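Local atomic coordinates of ER-derived vesicles protein ERV41 (Saccharomyces cerevisiae, PDB entry 3ZLC), a protein that travels in COPII-coated vesicles, is required for efficient transport of a subset of secretory proteins to the Golgi, and facilitates retrograde transport to the endoplasmic reticulum. Residues V20-D25 / I123-V128; V196-K201 / T209-V214; I26-K31 / C117-S122. All coordinates share one frame; numbering follows the deposited sequence. Where two conformers were deposited one is given.

Followed from its N terminus, this lumenal part of Erv41p first runs along strand 19-28, whose two halves supply one side each of interaction 1 and interaction 3. After a long excursion the chain returns as strand 117-126. Residues 117-122 meet 26-31, closing the inner loop of interaction 3, and residues 123-128 then meet 20-25, so that interaction 1 closes a wider loop around it. Interaction 2 follows in series, a local hairpin between strands 188-200 and 209-219 of the second sheet. Arg127 of interaction 1 reaches Asn210 of interaction 2 through a probable hydrogen bond, tying one sheet to the other; interaction 3 does not touch interaction 2.

Interaction 1: residues V20-D25 / I123-V128; sequences VQINMD and IPVNRV
The carboxamide of Gln21 and the ring of Pro124 lie side by side and point the same way, the whole ring on one side of the amide plane. Gln21 OE1 comes 3.2 Å from Pro124 CB, while Gln21 NE2 sits 3.7 Å from Pro124 N. The chain of Gln21 folds back at its second torsion (chi2 -76°), which brings CD in beside the proline. An alanine here removes the amide and would probably open a gap beside the proline ring. The other flat group, the guanidinium of Arg127, meets Val20 obliquely, with Val20 CG2 3.8 Å from Arg127 NH1; its NH2 is hydrogen-bonded to Asn210.

The backbones belong to two neighbouring inner strands of the six-stranded sheet, paired antiparallel and flanked by 53-57 and 156-163. Val20 N bonds to Val125 O and Val125 N to Val20 O at 2.9 Å, each donor nearly along the C=O axis. At the next hydrogen-bonded pair, Ile22 N reaches Ile123 O at 2.7 Å from above the carbonyl plane, and Ile123 N returns a bond to Ile22 O. Val20, Ile22, Ile123 and Val125 all lie on the face opposite Gln21 and Pro124, turned inward to the other sheet of a beta sandwich: Val20 packs on Phe240, Ile22 and Val125 on Tyr238, and Ile123 on Val49. Val125 CG2 occupies the crowded position between its own backbone N and carbonyl carbon. There it touches both Val20 CG1 and Ile22 CD1, at 3.8 Å each, Ile22 crossing Val125 at about a right angle.

Interaction 2: residues V196-K201 / T209-V214; sequences VPTLFK and TNQYSV
Thr198 and Thr209 cross at about a right angle, and their crossing sets the character of this contact. Thr209 OG1, placed between its own backbone N and carbonyl carbon (chi1 48°), donates a hydrogen bond of 2.5 Å to Thr198 O, approaching from well above the carbonyl plane. In the other direction Thr198 N gives its proton to Thr209 O at 2.8 Å. The donor to Thr198 O is thus the hydroxyl of Thr209 and not its backbone N.

Phe200 crosses Thr209 obliquely and presents its edge: Thr209 OG1 lies near the ring plane, 3.8 Å from Phe200 CD2. A water accepts from Phe200 N and donates to the same Thr209 OG1, so this hydroxyl is gripped on two counts. Beyond the pair, Tyr167 and Tyr169 meet the phenyl ring.

Gln211 also crosses Thr198 at about a right angle. Its chain is extended beyond CG, and its OE1 comes 3.4 Å from Thr198 CG2. A second water donates to Gln211 OE1 at 2.6 Å and is hydrogen-bonded to Thr198 OG1, joining the two polar ends across the strands. On the opposite face Asn210 OD1 approaches Pro197 CA at 3.3 Å; that oxygen has its stronger partner in Arg127, and Asn210 ND2 bonds to Asp208.

Past the threonines, Val196 N to Gln211 O, at 2.7 Å, and Gln211 N to Val196 O complete a hydrogen-bonded pair. The whole contact forms the end of an antiparallel beta hairpin nearest its loop, made by strands 188-200 and 209-219, with strand 243-247 running parallel along the far flank of 188-200.

Interaction 3: residues I26-K31 / C117-S122; sequences IYVNTK and CHVFGS
Strands 19-28 and 117-126, neighbouring inner strands of the six-stranded sheet, continue their antiparallel pairing here, at the end where the disulfide Cys32-Cys117 fastens the chain just beyond the turn. Tyr27 and His118 form a non-hydrogen-bonded pair, and their rings meet as an offset edge-to-face stack. Centroids are 5.1 Å apart and the planes stand at 78°. The edge of the tyrosine does the touching: Tyr27 CE1 lies 3.5 Å from His118 CD2, above the imidazole face but shifted toward its rim. On the opposite face Phe120 CD1 sits over the ring centre, so the imidazole has the tyrosine edge on one side and the phenylalanine ring, nearer to parallel with it, on the other. His118 CG, anti to its backbone N (chi1 -177°), carries the ring alongside Ile26 O, which lies in the imidazole plane, 3.6 Å from His118 CD2.

Either side of this pair the backbones bond in full. Ile26 N bonds to Val119 O and Val119 N to Ile26 O, the latter at 2.8 Å; Val28 N with Cys117 O and Cys117 N with Val28 O do likewise, at 2.8 Å each. On the face opposite Tyr27 and His118, Val28 CG2 meets Val119 CG2 loosely at 4.5 Å, and there Leu35 and Ile37 of strand 35-41 close over the valines and Cys117. Thr30 O comes 3.2 Å from Cys117 CB, as the chain bends round toward Cys32.

His118 NE2 is hydrogen-bonded to Asp25 OD1, a residue of the same strand as Tyr27. With a carboxylate so close, the imidazole is likely to be biased toward its protonated form, and the bond, together with the two aromatic neighbours, would probably fix the rotation of the ring.

Interaction 1: residues V20-D25 / I123-V128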
loop_
_atom_site.group_PDB
_atom_site.type_symbol
_atom_site.label_atom_id
_atom_site.label_comp_id
_atom_site.label_asym_id
_atom_site.label_seq_id
_atom_site.Cartn_x
_atom_site.Cartn_y
_atom_site.Cartn_z
ATOM N N VAL A 20 -10.746 -7.540 9.317
ATOM C CA VAL A 20 -9.382 -7.940 8.988
ATOM C C VAL A 20 -8.467 -6.736 9.183
ATOM O O VAL A 20 -8.901 -5.593 8.995
ATOM C CB VAL A 20 -9.287 -8.466 7.534
ATOM C CG1 VAL A 20 -9.586 -7.339 6.526
ATOM C CG2 VAL A 20 -7.911 -9.104 7.268
ATOM N N GLN A 21 -7.223 -6.970 9.601
ATOM C CA GLN A 21 -6.230 -5.886 9.671
ATOM C C GLN A 21 -5.551 -5.686 8.324
ATOM O O GLN A 21 -5.104 -6.651 7.706
ATOM C CB GLN A 21 -5.138 -6.207 10.707
ATOM C CG GLN A 21 -5.667 -6.396 12.117
ATOM C CD GLN A 21 -6.003 -5.077 12.770
ATOM O OE1 GLN A 21 -7.036 -4.928 13.421
ATOM N NE2 GLN A 21 -5.123 -4.106 12.600
ATOM N N ILE A 22 -5.466 -4.436 7.869
ATOM C CA ILE A 22 -4.616 -4.123 6.724
ATOM C C ILE A 22 -3.308 -3.568 7.257
ATOM O O ILE A 22 -3.299 -2.567 7.990
ATOM C CB ILE A 22 -5.271 -3.103 5.770
ATOM C CG1 ILE A 22 -6.569 -3.682 5.198
ATOM C CG2 ILE A 22 -4.321 -2.763 4.633
ATOM C CD1 ILE A 22 -7.281 -2.761 4.176
ATOM N N ASN A 23 -2.202 -4.224 6.911
ATOM C CA ASN A 23 -0.893 -3.823 7.420
ATOM C C ASN A 23 -0.143 -3.121 6.306
ATOM O O ASN A 23 -0.042 -3.645 5.196
ATOM C CB ASN A 23 -0.087 -5.038 7.885
ATOM C CG ASN A 23 -0.913 -6.014 8.685
ATOM O OD1 ASN A 23 -1.402 -5.688 9.777
ATOM N ND2 ASN A 23 -1.067 -7.230 8.157
ATOM N N MET A 24 0.403 -1.945 6.597
ATOM C CA MET A 24 1.003 -1.112 5.561
ATOM C C MET A 24 2.314 -0.474 6.034
ATOM O O MET A 24 2.418 -0.036 7.174
ATOM C CB MET A 24 0.007 -0.019 5.163
ATOM C CG MET A 24 0.195 0.512 3.767
ATOM S SD MET A 24 -0.883 1.902 3.359
ATOM C CE MET A 24 -1.435 2.371 5.004
ATOM N N ASP A 25 3.295 -0.404 5.149
ATOM C CA ASP A 25 4.519 0.309 5.439
ATOM C C ASP A 25 4.927 0.814 4.077
ATOM O O ASP A 25 5.294 0.031 3.201
ATOM C CB ASP A 25 5.581 -0.623 6.031
ATOM C CG ASP A 25 6.822 0.145 6.480
ATOM O OD1 ASP A 25 7.381 0.911 5.658
ATOM O OD2 ASP A 25 7.204 0.024 7.654
ATOM N N ILE A 123 -4.462 -1.270 10.137
ATOM C CA ILE A 123 -5.814 -0.714 10.203
ATOM C C ILE A 123 -6.873 -1.813 10.177
ATOM O O ILE A 123 -6.957 -2.555 9.201
ATOM C CB ILE A 123 -6.098 0.208 8.997
ATOM C CG1 ILE A 123 -4.984 1.243 8.824
ATOM C CG2 ILE A 123 -7.461 0.902 9.155
ATOM C CD1 ILE A 123 -5.091 2.059 7.531
ATOM N N PRO A 124 -7.705 -1.900 11.234
ATOM C CA PRO A 124 -8.826 -2.845 11.204
ATOM C C PRO A 124 -9.930 -2.329 10.289
ATOM O O PRO A 124 -10.409 -1.209 10.460
ATOM C CB PRO A 124 -9.314 -2.868 12.663
ATOM C CG PRO A 124 -8.945 -1.539 13.211
ATOM C CD PRO A 124 -7.662 -1.128 12.491
ATOM N N VAL A 125 -10.319 -3.129 9.308
ATOM C CA VAL A 125 -11.415 -2.735 8.431
ATOM C C VAL A 125 -12.450 -3.854 8.396
ATOM O O VAL A 125 -12.149 -5.010 8.735
ATOM C CB VAL A 125 -10.917 -2.406 6.997
ATOM C CG1 VAL A 125 -9.898 -1.284 7.017
ATOM C CG2 VAL A 125 -10.312 -3.653 6.329
ATOM N N ASN A 126 -13.672 -3.526 8.005
ATOM C CA ASN A 126 -14.661 -4.576 7.808
ATOM C C ASN A 126 -14.160 -5.441 6.671
ATOM O O ASN A 126 -13.591 -4.916 5.705
ATOM C CB ASN A 126 -16.029 -3.981 7.467
ATOM C CG ASN A 126 -16.608 -3.162 8.601
ATOM O OD1 ASN A 126 -16.578 -3.579 9.758
ATOM N ND2 ASN A 126 -17.135 -1.984 8.274
ATOM N N ARG A 127 -14.344 -6.757 6.782
ATOM C CA ARG A 127 -13.876 -7.680 5.747
ATOM C C ARG A 127 -14.922 -7.738 4.634
ATOM O O ARG A 127 -15.604 -8.760 4.438
ATOM C CB ARG A 127 -13.605 -9.074 6.344
ATOM C CG ARG A 127 -12.779 -10.011 5.445
ATOM C CD ARG A 127 -12.589 -11.425 6.049
ATOM N NE ARG A 127 -11.999 -12.315 5.042
ATOM C CZ ARG A 127 -10.696 -12.541 4.901
ATOM N NH1 ARG A 127 -9.817 -11.964 5.727
ATOM N NH2 ARG A 127 -10.268 -13.345 3.936
ATOM N N VAL A 128 -15.070 -6.614 3.935
ATOM C CA VAL A 128 -15.977 -6.502 2.789
ATOM C C VAL A 128 -15.250 -5.708 1.707
ATOM O O VAL A 128 -14.183 -5.149 1.956
ATOM C CB VAL A 128 -17.307 -5.778 3.151
ATOM C CG1 VAL A 128 -18.131 -6.594 4.134
ATOM C CG2 VAL A 128 -17.027 -4.386 3.709
#

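Interaction 2: residues V196-K201 / T209-V214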
loop_
_atom_site.group_PDB
_atom_site.type_symbol
_atom_site.label_atom_id
_atom_site.label_comp_id
_atom_site.label_asym_id
_atom_site.label_seq_id
_atom_site.Cartn_x
_atom_site.Cartn_y
_atom_site.Cartn_z
ATOM N N VAL A 196 -7.507 -13.941 -0.331
ATOM C CA VAL A 196 -7.964 -15.307 -0.081
ATOM C C VAL A 196 -7.547 -15.706 1.315
ATOM O O VAL A 196 -6.354 -15.643 1.633
ATOM C CB VAL A 196 -7.308 -16.286 -1.060
ATOM C CG1 VAL A 196 -7.839 -17.716 -0.838
ATOM C CG2 VAL A 196 -7.563 -15.853 -2.469
ATOM N N PRO A 197 -8.522 -16.102 2.171
ATOM C CA PRO A 197 -8.142 -16.551 3.511
ATOM C C PRO A 197 -7.585 -17.965 3.418
ATOM O O PRO A 197 -8.059 -18.767 2.610
ATOM C CB PRO A 197 -9.477 -16.564 4.272
ATOM C CG PRO A 197 -10.510 -16.887 3.196
ATOM C CD PRO A 197 -9.986 -16.141 1.961
ATOM N N THR A 198 -6.583 -18.279 4.228
ATOM C CA THR A 198 -5.993 -19.612 4.154
ATOM C C THR A 198 -5.929 -20.278 5.522
ATOM O O THR A 198 -5.787 -19.615 6.548
ATOM C CB THR A 198 -4.588 -19.558 3.564
ATOM O OG1 THR A 198 -3.805 -18.606 4.303
ATOM C CG2 THR A 198 -4.647 -19.154 2.101
ATOM N N LEU A 199 -6.053 -21.593 5.537
ATOM C CA LEU A 199 -5.859 -22.320 6.776
ATOM C C LEU A 199 -4.630 -23.197 6.615
ATOM O O LEU A 199 -4.646 -24.166 5.854
ATOM C CB LEU A 199 -7.101 -23.152 7.132
ATOM C CG LEU A 199 -6.950 -24.153 8.295
ATOM C CD1 LEU A 199 -6.189 -23.544 9.447
ATOM C CD2 LEU A 199 -8.303 -24.651 8.787
ATOM N N PHE A 200 -3.548 -22.837 7.301
ATOM C CA PHE A 200 -2.368 -23.692 7.325
ATOM C C PHE A 200 -2.473 -24.535 8.575
ATOM O O PHE A 200 -2.330 -24.013 9.683
ATOM C CB PHE A 200 -1.081 -22.870 7.403
ATOM C CG PHE A 200 -0.822 -22.023 6.191
ATOM C CD1 PHE A 200 -0.188 -22.557 5.069
ATOM C CD2 PHE A 200 -1.191 -20.688 6.178
ATOM C CE1 PHE A 200 0.056 -21.767 3.949
ATOM C CE2 PHE A 200 -0.948 -19.889 5.058
ATOM C CZ PHE A 200 -0.325 -20.435 3.943
ATOM N N LYS A 201 -2.707 -25.835 8.415
ATOM C CA LYS A 201 -2.834 -26.708 9.582
ATOM C C LYS A 201 -1.566 -26.727 10.443
ATOM O O LYS A 201 -1.622 -27.043 11.633
ATOM C CB LYS A 201 -3.248 -28.121 9.153
ATOM C CG LYS A 201 -4.708 -28.219 8.730
ATOM C CD LYS A 201 -5.063 -29.620 8.256
ATOM C CE LYS A 201 -6.533 -29.703 7.860
ATOM N NZ LYS A 201 -6.865 -31.005 7.213
ATOM N N THR A 209 -4.583 -15.842 8.585
ATOM C CA THR A 209 -3.687 -15.863 7.426
ATOM C C THR A 209 -4.427 -15.639 6.117
ATOM O O THR A 209 -5.471 -16.252 5.868
ATOM C CB THR A 209 -2.914 -17.196 7.342
ATOM O OG1 THR A 209 -3.830 -18.292 7.497
ATOM C CG2 THR A 209 -1.874 -17.260 8.445
ATOM N N ASN A 210 -3.875 -14.760 5.285
ATOM C CA ASN A 210 -4.471 -14.440 3.987
ATOM C C ASN A 210 -3.370 -14.231 2.982
ATOM O O ASN A 210 -2.266 -13.780 3.334
ATOM C CB ASN A 210 -5.281 -13.136 4.060
ATOM C CG ASN A 210 -6.381 -13.188 5.090
ATOM O OD1 ASN A 210 -7.525 -13.513 4.773
ATOM N ND2 ASN A 210 -6.049 -12.861 6.333
ATOM N N GLN A 211 -3.672 -14.530 1.726
ATOM C CA GLN A 211 -2.783 -14.162 0.636
ATOM C C GLN A 211 -3.603 -13.429 -0.424
ATOM O O GLN A 211 -4.843 -13.538 -0.458
ATOM C CB GLN A 211 -2.121 -15.425 0.061
ATOM C CG GLN A 211 -3.111 -16.482 -0.482
ATOM C CD GLN A 211 -2.422 -17.814 -0.701
ATOM O OE1 GLN A 211 -1.902 -18.410 0.247
ATOM N NE2 GLN A 211 -2.387 -18.278 -1.954
ATOM N N TYR A 212 -2.941 -12.653 -1.269
ATOM C CA TYR A 212 -3.685 -11.939 -2.299
ATOM C C TYR A 212 -2.981 -11.935 -3.637
ATOM O O TYR A 212 -1.747 -12.129 -3.723
ATOM C CB TYR A 212 -4.041 -10.505 -1.861
ATOM C CG TYR A 212 -2.867 -9.554 -1.678
ATOM C CD1 TYR A 212 -2.147 -9.527 -0.489
ATOM C CD2 TYR A 212 -2.527 -8.637 -2.679
ATOM C CE1 TYR A 212 -1.087 -8.625 -0.300
ATOM C CE2 TYR A 212 -1.471 -7.737 -2.504
ATOM C CZ TYR A 212 -0.774 -7.728 -1.322
ATOM O OH TYR A 212 0.274 -6.846 -1.173
ATOM N N SER A 213 -3.789 -11.746 -4.678
ATOM C CA SER A 213 -3.293 -11.484 -6.016
ATOM C C SER A 213 -3.680 -10.057 -6.323
ATOM O O SER A 213 -4.454 -9.446 -5.578
ATOM C CB SER A 213 -3.913 -12.431 -7.042
ATOM O OG SER A 213 -5.335 -12.308 -7.112
ATOM N N VAL A 214 -3.148 -9.514 -7.409
ATOM C CA VAL A 214 -3.329 -8.086 -7.671
ATOM C C VAL A 214 -3.256 -7.824 -9.157
ATOM O O VAL A 214 -2.578 -8.552 -9.905
ATOM C CB VAL A 214 -2.282 -7.242 -6.877
ATOM C CG1 VAL A 214 -0.880 -7.660 -7.241
ATOM C CG2 VAL A 214 -2.472 -5.737 -7.122
HETATM O O HOH W 1 -1.889 -17.627 2.718
HETATM O O HOH W 2 -3.504 -20.699 9.030
#

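Interaction 3: residues I26-K31 / C117-S122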
loop_
_atom_site.group_PDB
_atom_site.type_symbol
_atom_site.label_atom_id
_atom_site.label_comp_id
_atom_site.label_asym_id
_atom_site.label_seq_id
_atom_site.Cartn_x
_atom_site.Cartn_y
_atom_site.Cartn_z
ATOM N N ILE A 26 4.769 2.118 3.862
ATOM C CA ILE A 26 4.947 2.727 2.540
ATOM C C ILE A 26 5.755 4.028 2.666
ATOM O O ILE A 26 5.645 4.713 3.686
ATOM C CB ILE A 26 3.550 3.011 1.914
ATOM C CG1 ILE A 26 2.784 1.692 1.751
ATOM C CG2 ILE A 26 3.652 3.718 0.562
ATOM C CD1 ILE A 26 1.422 1.846 1.147
ATOM N N TYR A 27 6.559 4.362 1.650
ATOM C CA TYR A 27 7.207 5.673 1.594
ATOM C C TYR A 27 6.468 6.399 0.482
ATOM O O TYR A 27 6.257 5.830 -0.583
ATOM C CB TYR A 27 8.687 5.568 1.198
ATOM C CG TYR A 27 9.578 4.754 2.126
ATOM C CD1 TYR A 27 9.270 4.592 3.476
ATOM C CD2 TYR A 27 10.726 4.149 1.641
ATOM C CE1 TYR A 27 10.108 3.846 4.321
ATOM C CE2 TYR A 27 11.562 3.406 2.466
ATOM C CZ TYR A 27 11.247 3.253 3.802
ATOM O OH TYR A 27 12.082 2.517 4.624
ATOM N N VAL A 28 6.057 7.635 0.730
ATOM C CA VAL A 28 5.427 8.468 -0.306
ATOM C C VAL A 28 6.323 9.683 -0.534
ATOM O O VAL A 28 6.826 10.261 0.430
ATOM C CB VAL A 28 4.023 8.965 0.134
ATOM C CG1 VAL A 28 3.384 9.821 -0.964
ATOM C CG2 VAL A 28 3.102 7.772 0.457
ATOM N N ASN A 29 6.518 10.070 -1.798
ATOM C CA ASN A 29 7.408 11.188 -2.174
ATOM C C ASN A 29 6.747 12.552 -1.941
ATOM O O ASN A 29 6.949 13.496 -2.710
ATOM C CB ASN A 29 7.805 11.013 -3.653
ATOM C CG ASN A 29 9.015 11.841 -4.085
ATOM O OD1 ASN A 29 9.372 11.803 -5.263
ATOM N ND2 ASN A 29 9.658 12.571 -3.153
ATOM N N THR A 30 5.989 12.656 -0.848
ATOM C CA THR A 30 5.346 13.913 -0.432
ATOM C C THR A 30 5.447 14.040 1.092
ATOM O O THR A 30 5.395 13.027 1.807
ATOM C CB THR A 30 3.851 13.929 -0.839
ATOM O OG1 THR A 30 3.733 13.750 -2.264
ATOM C CG2 THR A 30 3.177 15.242 -0.426
ATOM N N LYS A 31 5.625 15.266 1.585
ATOM C CA LYS A 31 5.665 15.521 3.035
ATOM C C LYS A 31 4.361 15.089 3.682
ATOM O O LYS A 31 3.295 15.221 3.069
ATOM C CB LYS A 31 5.876 17.007 3.322
ATOM C CG LYS A 31 6.994 17.642 2.528
ATOM C CD LYS A 31 8.336 17.166 2.991
ATOM C CE LYS A 31 9.034 18.254 3.783
ATOM N NZ LYS A 31 10.334 17.760 4.314
ATOM N N CYS A 117 7.220 10.933 3.094
ATOM C CA CYS A 117 6.499 10.529 4.293
ATOM C C CYS A 117 6.537 9.010 4.417
ATOM O O CYS A 117 6.253 8.286 3.452
ATOM C CB CYS A 117 5.043 10.971 4.234
ATOM S SG CYS A 117 4.142 10.704 5.796
ATOM N N HIS A 118 6.913 8.547 5.605
ATOM C CA HIS A 118 6.888 7.131 5.946
ATOM C C HIS A 118 5.550 6.854 6.626
ATOM O O HIS A 118 5.311 7.315 7.752
ATOM C CB HIS A 118 8.037 6.821 6.904
ATOM C CG HIS A 118 8.148 5.376 7.278
ATOM N ND1 HIS A 118 8.917 4.939 8.340
ATOM C CD2 HIS A 118 7.613 4.262 6.716
ATOM C CE1 HIS A 118 8.828 3.622 8.432
ATOM N NE2 HIS A 118 8.052 3.183 7.463
ATOM N N VAL A 119 4.683 6.111 5.943
ATOM C CA VAL A 119 3.342 5.823 6.447
ATOM C C VAL A 119 3.285 4.360 6.881
ATOM O O VAL A 119 3.524 3.462 6.080
ATOM C CB VAL A 119 2.288 6.068 5.357
ATOM C CG1 VAL A 119 0.905 5.718 5.888
ATOM C CG2 VAL A 119 2.346 7.537 4.883
ATOM N N PHE A 120 2.979 4.103 8.150
ATOM C CA PHE A 120 3.014 2.714 8.602
ATOM C C PHE A 120 2.092 2.420 9.783
ATOM O O PHE A 120 1.868 3.272 10.654
ATOM C CB PHE A 120 4.459 2.287 8.915
ATOM C CG PHE A 120 5.109 3.080 10.008
ATOM C CD1 PHE A 120 5.618 4.354 9.763
ATOM C CD2 PHE A 120 5.222 2.554 11.287
ATOM C CE1 PHE A 120 6.231 5.089 10.782
ATOM C CE2 PHE A 120 5.823 3.276 12.298
ATOM C CZ PHE A 120 6.335 4.545 12.046
ATOM N N GLY A 121 1.552 1.204 9.791
ATOM C CA GLY A 121 0.696 0.768 10.881
ATOM C C GLY A 121 -0.249 -0.320 10.417
ATOM O O GLY A 121 -0.092 -0.866 9.331
ATOM N N SER A 122 -1.228 -0.636 11.256
ATOM C CA SER A 122 -2.204 -1.664 10.933
ATOM C C SER A 122 -3.608 -1.118 11.146
ATOM O O SER A 122 -3.906 -0.551 12.195
ATOM C CB SER A 122 -1.960 -2.907 11.792
ATOM O OG SER A 122 -0.804 -3.585 11.342
#